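Long-range contacts in HTH-type transcriptional regulator PrpR (PDB 6D2S), which regulates, as a DNA-binding transcription factor, the expression of enzymes that break down short-chain fatty acids through the glyoxylate and methylcitrate cycles: residues F4-D9 against T116-V121; H19-A24 against S101-S106; L95-Q100 against G125-F130. All coordinates share one frame; numbering follows the deposited sequence. Where two conformers were deposited one is given.

How the interactions relate
All three contacts join helices of the N-terminal half of the modelled chain, and helix 116-135 serves two of them: its first turns in interaction 1, later ones in interaction 3. Helices 3-13 and 19-31 follow each other in the chain, so interactions 1 and 2 set consecutive helices on different partners, their centres 17 Å apart and their nearest atoms about 7 Å apart. Interactions 2 and 3 touch, with centres 8 Å apart: Leu21 packs on Leu126 and Phe130, Ala24 lies on Gln100, and Asp22 OD2 approaches Tyr129 OH in a weak hydrogen bond. Asp9 of interaction 1 binds a calcium ion, Asp20 of interaction 2 a sodium ion.

Interaction 1 of 3, residues F4-D9 against T116-V121; sequences FEEVRD and TEARGV. With CA (calcium ion), chain B.
Phe4 meets Val121 across two helices whose axes approach to 8.6 Å and cross at -59°. With CG anti to the carbonyl carbon (chi1 -73°), the phenyl ring leaves a CA-CB bond that points away from 116-121, yet the CD1-CE1 side of the ring comes back toward it: CE1 lies 3.9 Å from Val121 CG1, and Val121 CG2 sits over one ring face. The two side chains cross at about a right angle. Glu6 comes next, its chain extended beyond CG, and its carboxylate lies against the Ala118 methyl, with OE2 3.5 Å from Ala118 CB. This is a van der Waals contact of a carboxylate with a methyl; the hydrogen-bond partner of OE2 is the Ser115 hydroxyl, which also accepts the N-H of Ala118. Ser115 therefore links the acid to the first turn of helix 116-135. The CB of Val7 is directed toward 116-121, and this residue stands nearest the other helix, with its CA 6.2 Å from the CA of Ala118. Its CG2 branch does the touching, 3.4 Å from the carbonyl O of Ala118 and 3.6 Å from Val121 CG1, so Val121 CG1 is shared between Val7 and the Phe4 ring. Two residues on, Asp9 binds the calcium ion through both carboxylate oxygens, OD1 at 2.4 Å, and Asp13 OD1 also binds this ion. No hydrogen bond joins the two segments directly. Helix 3-13 thus lies across the first turns of helix 116-135, whose later turns pack on helix 84-99; helix 19-31 is the next helix in sequence after 3-13.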
loop_
_atom_site.group_PDB
_atom_site.type_symbol
_atom_site.label_atom_id
_atom_site.label_comp_id
_atom_site.label_asym_id
_atom_site.label_seq_id
_atom_site.Cartn_x
_atom_site.Cartn_y
_atom_site.Cartn_z
ATOM N N PHE A 4 3.930 -10.412 13.588
ATOM C CA PHE A 4 3.626 -9.151 12.926
ATOM C C PHE A 4 4.472 -8.020 13.490
ATOM O O PHE A 4 4.865 -7.111 12.746
ATOM C CB PHE A 4 2.132 -8.848 13.029
ATOM C CG PHE A 4 1.288 -9.718 12.136
ATOM C CD1 PHE A 4 1.079 -9.374 10.809
ATOM C CD2 PHE A 4 0.725 -10.889 12.613
ATOM C CE1 PHE A 4 0.317 -10.178 9.976
ATOM C CE2 PHE A 4 -0.043 -11.695 11.787
ATOM C CZ PHE A 4 -0.246 -11.338 10.468
ATOM N N GLU A 5 4.782 -8.080 14.783
ATOM C CA GLU A 5 5.679 -7.101 15.387
ATOM C C GLU A 5 7.100 -7.226 14.838
ATOM O O GLU A 5 7.765 -6.211 14.595
ATOM C CB GLU A 5 5.671 -7.265 16.905
ATOM C CG GLU A 5 6.604 -6.324 17.641
ATOM C CD GLU A 5 6.382 -6.342 19.146
ATOM O OE1 GLU A 5 7.183 -5.717 19.875
ATOM O OE2 GLU A 5 5.404 -6.977 19.599
ATOM N N GLU A 6 7.596 -8.457 14.655
ATOM C CA GLU A 6 8.909 -8.626 14.036
ATOM C C GLU A 6 8.933 -8.023 12.640
ATOM O O GLU A 6 9.922 -7.391 12.243
ATOM C CB GLU A 6 9.291 -10.106 13.948
ATOM C CG GLU A 6 9.340 -10.869 15.231
ATOM C CD GLU A 6 9.738 -12.331 14.983
ATOM O OE1 GLU A 6 10.898 -12.587 14.587
ATOM O OE2 GLU A 6 8.881 -13.219 15.160
ATOM N N VAL A 7 7.856 -8.214 11.870
ATOM C CA VAL A 7 7.865 -7.696 10.518
ATOM C C VAL A 7 7.706 -6.180 10.526
ATOM O O VAL A 7 8.242 -5.490 9.649
ATOM C CB VAL A 7 6.778 -8.379 9.665
ATOM C CG1 VAL A 7 6.784 -7.820 8.261
ATOM C CG2 VAL A 7 7.025 -9.905 9.636
ATOM N N ARG A 8 6.979 -5.638 11.501
ATOM C CA ARG A 8 6.905 -4.182 11.612
ATOM C C ARG A 8 8.290 -3.580 11.818
ATOM O O ARG A 8 8.636 -2.579 11.181
ATOM C CB ARG A 8 5.977 -3.773 12.755
ATOM C CG ARG A 8 5.845 -2.259 12.918
ATOM C CD ARG A 8 5.002 -1.874 14.139
ATOM N NE ARG A 8 5.624 -2.256 15.407
ATOM C CZ ARG A 8 5.134 -3.168 16.242
ATOM N NH1 ARG A 8 4.001 -3.797 15.953
ATOM N NH2 ARG A 8 5.771 -3.447 17.372
ATOM N N ASP A 9 9.100 -4.185 12.696
ATOM C CA ASP A 9 10.468 -3.704 12.874
ATOM C C ASP A 9 11.279 -3.862 11.592
ATOM O O ASP A 9 12.096 -2.993 11.255
ATOM C CB ASP A 9 11.160 -4.426 14.031
ATOM C CG ASP A 9 12.485 -3.776 14.394
ATOM O OD1 ASP A 9 12.548 -2.528 14.393
ATOM O OD2 ASP A 9 13.472 -4.479 14.682
ATOM N N THR A 116 10.636 -18.188 11.907
ATOM C CA THR A 116 10.048 -18.757 10.691
ATOM C C THR A 116 8.707 -18.118 10.379
ATOM O O THR A 116 8.423 -17.777 9.226
ATOM C CB THR A 116 9.869 -20.276 10.813
ATOM O OG1 THR A 116 11.147 -20.906 10.822
ATOM C CG2 THR A 116 9.057 -20.814 9.627
ATOM N N GLU A 117 7.841 -17.998 11.386
ATOM C CA GLU A 117 6.542 -17.392 11.130
ATOM C C GLU A 117 6.706 -15.972 10.609
ATOM O O GLU A 117 6.000 -15.559 9.677
ATOM C CB GLU A 117 5.689 -17.404 12.401
ATOM C CG GLU A 117 4.333 -16.756 12.192
ATOM C CD GLU A 117 3.486 -16.743 13.448
ATOM O OE1 GLU A 117 2.332 -16.268 13.377
ATOM O OE2 GLU A 117 3.977 -17.203 14.500
ATOM N N ALA A 118 7.654 -15.221 11.177
ATOM C CA ALA A 118 7.875 -13.848 10.716
ATOM C C ALA A 118 8.418 -13.821 9.295
ATOM O O ALA A 118 8.076 -12.924 8.515
ATOM C CB ALA A 118 8.833 -13.107 11.645
ATOM N N ARG A 119 9.285 -14.780 8.940
ATOM C CA ARG A 119 9.785 -14.821 7.569
ATOM C C ARG A 119 8.649 -15.050 6.575
ATOM O O ARG A 119 8.643 -14.462 5.488
ATOM C CB ARG A 119 10.876 -15.889 7.447
ATOM C CG ARG A 119 12.091 -15.544 8.309
ATOM C CD ARG A 119 13.102 -16.682 8.481
ATOM N NE ARG A 119 14.085 -16.311 9.499
ATOM C CZ ARG A 119 15.287 -15.802 9.240
ATOM N NH1 ARG A 119 15.678 -15.620 7.984
ATOM N NH2 ARG A 119 16.099 -15.468 10.239
ATOM N N GLY A 120 7.672 -15.889 6.933
ATOM C CA GLY A 120 6.528 -16.091 6.054
ATOM C C GLY A 120 5.645 -14.860 5.945
ATOM O O GLY A 120 5.140 -14.536 4.862
ATOM N N VAL A 121 5.433 -14.161 7.064
ATOM C CA VAL A 121 4.702 -12.899 7.014
ATOM C C VAL A 121 5.474 -11.881 6.185
ATOM O O VAL A 121 4.895 -11.156 5.366
ATOM C CB VAL A 121 4.419 -12.375 8.434
ATOM C CG1 VAL A 121 3.785 -10.975 8.372
ATOM C CG2 VAL A 121 3.506 -13.343 9.185
HETATM CA CA CA B . 14.980 -2.469 14.633
#

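Interaction 2 of 3, residues H19-A24 against S101-S106; sequences HDLDMA and SDLISS. With NA (sodium ion), chain F.
Leu103 is the centre of the apolar contact: its CD2 methyl meets Leu21 CD2 at 3.8 Å as the two side chains slide past each other in opposite directions. A chi1 of 178° puts CG of Leu103 anti to the backbone N; of the methyls beyond it, CD1 meets Asp20 CB at 4.0 Å, and CD2 also lies near the carbonyl O of Asp20 and the methyl of Ala24. Leu21 starts out across the interface rather than into it, and only its end turns in. There CD2 also meets CG1 of Ile104, at 4.1 Å, the two side chains crossing at about a right angle. Leu21 and Ile104 both continue onto Leu126 of helix 116-135, which backs this side of the contact.

No hydrogen bond crosses between the two segments. Within helix 101-109, Ser101 O is gripped by both the N-H and the OG of Ser105, which reach it from opposite faces of its plane, and Ser106 OG donates to the carbonyl O of Leu103 at 2.7 Å.

Metal binding and charge lie at the margins. Asp20 binds the sodium ion through OD2 at 2.3 Å, and a water lies at 3.0 Å from the ion. On another side of the helix, Asp22 makes salt bridges with Arg169 and Arg175, which may favour its ionised form.

The two helices run nearly antiparallel, at 157°, with axes 10.5 Å apart. This is an antiparallel helix pair packed through leucine and isoleucine and backed by helix 116-135, with helix 101-109 belonging to the IrrE N-terminal-like, Peptidase_MA-clan part of the chain.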
loop_
_atom_site.group_PDB
_atom_site.type_symbol
_atom_site.label_atom_id
_atom_site.label_comp_id
_atom_site.label_asym_id
_atom_site.label_seq_id
_atom_site.Cartn_x
_atom_site.Cartn_y
_atom_site.Cartn_z
ATOM N N HIS A 19 14.432 -0.905 -1.460
ATOM C CA HIS A 19 14.946 -0.330 -2.702
ATOM C C HIS A 19 14.975 -1.342 -3.841
ATOM O O HIS A 19 14.535 -1.047 -4.960
ATOM C CB HIS A 19 16.345 0.246 -2.481
ATOM C CG HIS A 19 16.907 0.920 -3.693
ATOM N ND1 HIS A 19 16.332 2.046 -4.246
ATOM C CD2 HIS A 19 17.971 0.614 -4.475
ATOM C CE1 HIS A 19 17.033 2.418 -5.305
ATOM N NE2 HIS A 19 18.029 1.564 -5.469
ATOM N N ASP A 20 15.519 -2.536 -3.596
ATOM C CA ASP A 20 15.691 -3.471 -4.706
ATOM C C ASP A 20 14.354 -3.908 -5.289
ATOM O O ASP A 20 14.244 -4.114 -6.503
ATOM C CB ASP A 20 16.501 -4.691 -4.261
ATOM C CG ASP A 20 17.938 -4.346 -3.928
ATOM O OD1 ASP A 20 18.513 -3.459 -4.595
ATOM O OD2 ASP A 20 18.487 -4.950 -2.984
ATOM N N LEU A 21 13.334 -4.095 -4.439
ATOM C CA LEU A 21 12.017 -4.478 -4.937
ATOM C C LEU A 21 11.311 -3.308 -5.592
ATOM O O LEU A 21 10.616 -3.478 -6.598
ATOM C CB LEU A 21 11.141 -5.005 -3.807
ATOM C CG LEU A 21 11.187 -6.465 -3.420
ATOM C CD1 LEU A 21 10.106 -6.674 -2.348
ATOM C CD2 LEU A 21 10.976 -7.359 -4.641
ATOM N N ASP A 22 11.436 -2.119 -4.993
ATOM C CA ASP A 22 10.828 -0.930 -5.570
ATOM C C ASP A 22 11.391 -0.675 -6.966
ATOM O O ASP A 22 10.641 -0.419 -7.916
ATOM C CB ASP A 22 11.066 0.264 -4.638
ATOM C CG ASP A 22 9.939 1.280 -4.688
ATOM O OD1 ASP A 22 9.742 1.882 -5.761
ATOM O OD2 ASP A 22 9.246 1.457 -3.663
ATOM N N MET A 23 12.718 -0.750 -7.106
ATOM C CA MET A 23 13.351 -0.549 -8.409
ATOM C C MET A 23 13.012 -1.669 -9.384
ATOM O O MET A 23 12.843 -1.422 -10.584
ATOM C CB MET A 23 14.871 -0.446 -8.237
ATOM C CG MET A 23 15.316 0.764 -7.457
ATOM S SD MET A 23 15.194 2.253 -8.481
ATOM C CE MET A 23 16.576 2.023 -9.605
ATOM N N ALA A 24 12.936 -2.917 -8.901
ATOM C CA ALA A 24 12.589 -4.011 -9.806
ATOM C C ALA A 24 11.190 -3.821 -10.382
ATOM O O ALA A 24 10.968 -4.038 -11.577
ATOM C CB ALA A 24 12.698 -5.356 -9.087
ATOM N N SER A 101 11.072 -14.284 -6.338
ATOM C CA SER A 101 11.169 -15.127 -5.149
ATOM C C SER A 101 12.575 -15.106 -4.552
ATOM O O SER A 101 12.739 -14.998 -3.330
ATOM C CB SER A 101 10.757 -16.556 -5.510
ATOM O OG SER A 101 10.599 -17.348 -4.354
ATOM N N ASP A 102 13.605 -15.243 -5.395
ATOM C CA ASP A 102 14.977 -15.231 -4.892
ATOM C C ASP A 102 15.332 -13.876 -4.295
ATOM O O ASP A 102 15.997 -13.800 -3.253
ATOM C CB ASP A 102 15.962 -15.578 -6.007
ATOM C CG ASP A 102 15.963 -17.056 -6.366
ATOM O OD1 ASP A 102 15.249 -17.856 -5.724
ATOM O OD2 ASP A 102 16.704 -17.416 -7.306
ATOM N N LEU A 103 14.909 -12.792 -4.951
ATOM C CA LEU A 103 15.162 -11.459 -4.420
ATOM C C LEU A 103 14.468 -11.267 -3.074
ATOM O O LEU A 103 15.068 -10.769 -2.116
ATOM C CB LEU A 103 14.700 -10.396 -5.425
ATOM C CG LEU A 103 14.868 -8.942 -4.968
ATOM C CD1 LEU A 103 16.298 -8.660 -4.503
ATOM C CD2 LEU A 103 14.464 -7.951 -6.070
ATOM N N ILE A 104 13.192 -11.646 -2.987
ATOM C CA ILE A 104 12.486 -11.536 -1.710
ATOM C C ILE A 104 13.204 -12.342 -0.628
ATOM O O ILE A 104 13.424 -11.855 0.492
ATOM C CB ILE A 104 11.016 -11.963 -1.878
ATOM C CG1 ILE A 104 10.253 -10.879 -2.649
ATOM C CG2 ILE A 104 10.358 -12.207 -0.523
ATOM C CD1 ILE A 104 8.819 -11.289 -3.017
ATOM N N SER A 105 13.598 -13.578 -0.949
ATOM C CA SER A 105 14.324 -14.394 0.024
ATOM C C SER A 105 15.600 -13.706 0.486
ATOM O O SER A 105 15.938 -13.738 1.677
ATOM C CB SER A 105 14.649 -15.769 -0.563
ATOM O OG SER A 105 13.456 -16.510 -0.722
ATOM N N SER A 106 16.329 -13.073 -0.440
ATOM C CA SER A 106 17.571 -12.416 -0.046
ATOM C C SER A 106 17.314 -11.198 0.831
ATOM O O SER A 106 18.114 -10.902 1.729
ATOM C CB SER A 106 18.389 -12.023 -1.277
ATOM O OG SER A 106 17.798 -10.927 -1.948
HETATM NA NA NA F . 20.768 -4.858 -2.646
HETATM O O HOH W 1 19.340 -5.316 -0.063
#

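Interaction 3 of 3, residues L95-Q100 against G125-F130; sequences LALVGQ and GLANYF
Ala96 and Ala127 bring their backbones to 5.2 Å between CA atoms, where helices 84-99 and 116-135 cross at 115° with axes 8.9 Å apart. Small residues make this close approach possible: Ala96 CB lies 3.7 Å from Ala127 CA, and Leu97 CD2 touches the Ala127 methyl at 3.7 Å. Phe130 carries the other half. Its CG is anti to the backbone N (chi1 177°), and the ring beyond it reaches 95-100 with CD2 3.6 Å from Ala96 CB. Leu95 CD2 touches the ring's edge in its plane, 3.9 Å from CE2. Gln100 crosses Phe130 at about a right angle; its CG lies 3.9 Å from Phe130 CE1, the bend at chi2 brings CD beside CE1 as well, and its amide plane stands 21° from the ring plane. Gln100 also ends helix 84-99 and takes the N-cap position of helix 101-109, and its side chain rests on Ala24 and Met28 of helix 19-31. A weak hydrogen bond joins Asn128 OD1 to Thr93 OG1, one turn earlier in helix 84-99. Between the two segments themselves no hydrogen bond forms, and the contact, within the IrrE N-terminal-like part, is dispersion and shape alone.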
loop_
_atom_site.group_PDB
_atom_site.type_symbol
_atom_site.label_atom_id
_atom_site.label_comp_id
_atom_site.label_asym_id
_atom_site.label_seq_id
_atom_site.Cartn_x
_atom_site.Cartn_y
_atom_site.Cartn_z
ATOM N N LEU A 95 3.082 -12.139 -9.273
ATOM C CA LEU A 95 4.293 -11.928 -10.063
ATOM C C LEU A 95 5.522 -11.851 -9.163
ATOM O O LEU A 95 6.577 -12.422 -9.476
ATOM C CB LEU A 95 4.162 -10.646 -10.894
ATOM C CG LEU A 95 5.437 -10.025 -11.497
ATOM C CD1 LEU A 95 6.208 -11.006 -12.334
ATOM C CD2 LEU A 95 5.086 -8.776 -12.328
ATOM N N ALA A 96 5.394 -11.170 -8.028
ATOM C CA ALA A 96 6.499 -11.129 -7.074
ATOM C C ALA A 96 6.792 -12.511 -6.517
ATOM O O ALA A 96 7.952 -12.916 -6.421
ATOM C CB ALA A 96 6.185 -10.160 -5.931
ATOM N N LEU A 97 5.751 -13.237 -6.112
ATOM C CA LEU A 97 5.959 -14.559 -5.530
ATOM C C LEU A 97 6.653 -15.512 -6.500
ATOM O O LEU A 97 7.457 -16.349 -6.067
ATOM C CB LEU A 97 4.613 -15.125 -5.062
ATOM C CG LEU A 97 3.991 -14.365 -3.880
ATOM C CD1 LEU A 97 2.577 -14.871 -3.551
ATOM C CD2 LEU A 97 4.887 -14.438 -2.649
ATOM N N VAL A 98 6.393 -15.395 -7.810
ATOM C CA VAL A 98 6.941 -16.361 -8.765
ATOM C C VAL A 98 8.189 -15.846 -9.475
ATOM O O VAL A 98 9.058 -16.638 -9.860
ATOM C CB VAL A 98 5.889 -16.798 -9.812
ATOM C CG1 VAL A 98 4.644 -17.375 -9.136
ATOM C CG2 VAL A 98 5.552 -15.662 -10.773
ATOM N N GLY A 99 8.289 -14.538 -9.672
ATOM C CA GLY A 99 9.378 -13.979 -10.456
ATOM C C GLY A 99 10.397 -13.177 -9.680
ATOM O O GLY A 99 11.457 -12.835 -10.211
ATOM N N GLN A 100 10.088 -12.849 -8.422
ATOM C CA GLN A 100 11.031 -12.163 -7.548
ATOM C C GLN A 100 11.287 -12.967 -6.279
ATOM O O GLN A 100 11.670 -12.398 -5.259
ATOM C CB GLN A 100 10.526 -10.764 -7.179
ATOM C CG GLN A 100 10.166 -9.891 -8.366
ATOM C CD GLN A 100 11.379 -9.297 -9.045
ATOM O OE1 GLN A 100 12.412 -9.077 -8.417
ATOM N NE2 GLN A 100 11.259 -9.032 -10.337
ATOM N N GLY A 125 4.312 -9.808 2.852
ATOM C CA GLY A 125 4.376 -8.356 2.905
ATOM C C GLY A 125 5.250 -7.758 1.814
ATOM O O GLY A 125 4.926 -6.709 1.257
ATOM N N LEU A 126 6.372 -8.415 1.498
ATOM C CA LEU A 126 7.245 -7.919 0.438
ATOM C C LEU A 126 6.624 -8.119 -0.939
ATOM O O LEU A 126 6.772 -7.266 -1.821
ATOM C CB LEU A 126 8.612 -8.604 0.509
ATOM C CG LEU A 126 9.417 -8.139 1.733
ATOM C CD1 LEU A 126 10.563 -9.100 1.998
ATOM C CD2 LEU A 126 9.924 -6.723 1.486
ATOM N N ALA A 127 5.908 -9.226 -1.147
ATOM C CA ALA A 127 5.190 -9.373 -2.412
ATOM C C ALA A 127 4.103 -8.311 -2.550
ATOM O O ALA A 127 3.910 -7.747 -3.637
ATOM C CB ALA A 127 4.590 -10.780 -2.531
ATOM N N ASN A 128 3.366 -8.041 -1.465
ATOM C CA ASN A 128 2.400 -6.945 -1.480
ATOM C C ASN A 128 3.092 -5.614 -1.730
ATOM O O ASN A 128 2.561 -4.760 -2.449
ATOM C CB ASN A 128 1.632 -6.871 -0.158
ATOM C CG ASN A 128 0.650 -8.002 0.017
ATOM O OD1 ASN A 128 0.163 -8.580 -0.951
ATOM N ND2 ASN A 128 0.352 -8.321 1.260
ATOM N N TYR A 129 4.247 -5.395 -1.091
ATOM C CA TYR A 129 5.011 -4.171 -1.341
ATOM C C TYR A 129 5.341 -4.027 -2.823
ATOM O O TYR A 129 5.167 -2.951 -3.422
ATOM C CB TYR A 129 6.300 -4.169 -0.490
ATOM C CG TYR A 129 7.147 -2.918 -0.698
ATOM C CD1 TYR A 129 7.955 -2.790 -1.816
ATOM C CD2 TYR A 129 7.122 -1.870 0.229
ATOM C CE1 TYR A 129 8.717 -1.646 -2.030
ATOM C CE2 TYR A 129 7.877 -0.719 0.025
ATOM C CZ TYR A 129 8.677 -0.620 -1.105
ATOM O OH TYR A 129 9.442 0.511 -1.314
ATOM N N PHE A 130 5.859 -5.099 -3.425
ATOM C CA PHE A 130 6.157 -5.090 -4.854
ATOM C C PHE A 130 4.923 -4.739 -5.677
ATOM O O PHE A 130 5.010 -3.954 -6.632
ATOM C CB PHE A 130 6.703 -6.460 -5.273
ATOM C CG PHE A 130 6.969 -6.586 -6.748
ATOM C CD1 PHE A 130 8.212 -6.264 -7.278
ATOM C CD2 PHE A 130 5.968 -7.037 -7.607
ATOM C CE1 PHE A 130 8.458 -6.397 -8.640
ATOM C CE2 PHE A 130 6.209 -7.168 -8.962
ATOM C CZ PHE A 130 7.451 -6.848 -9.480
#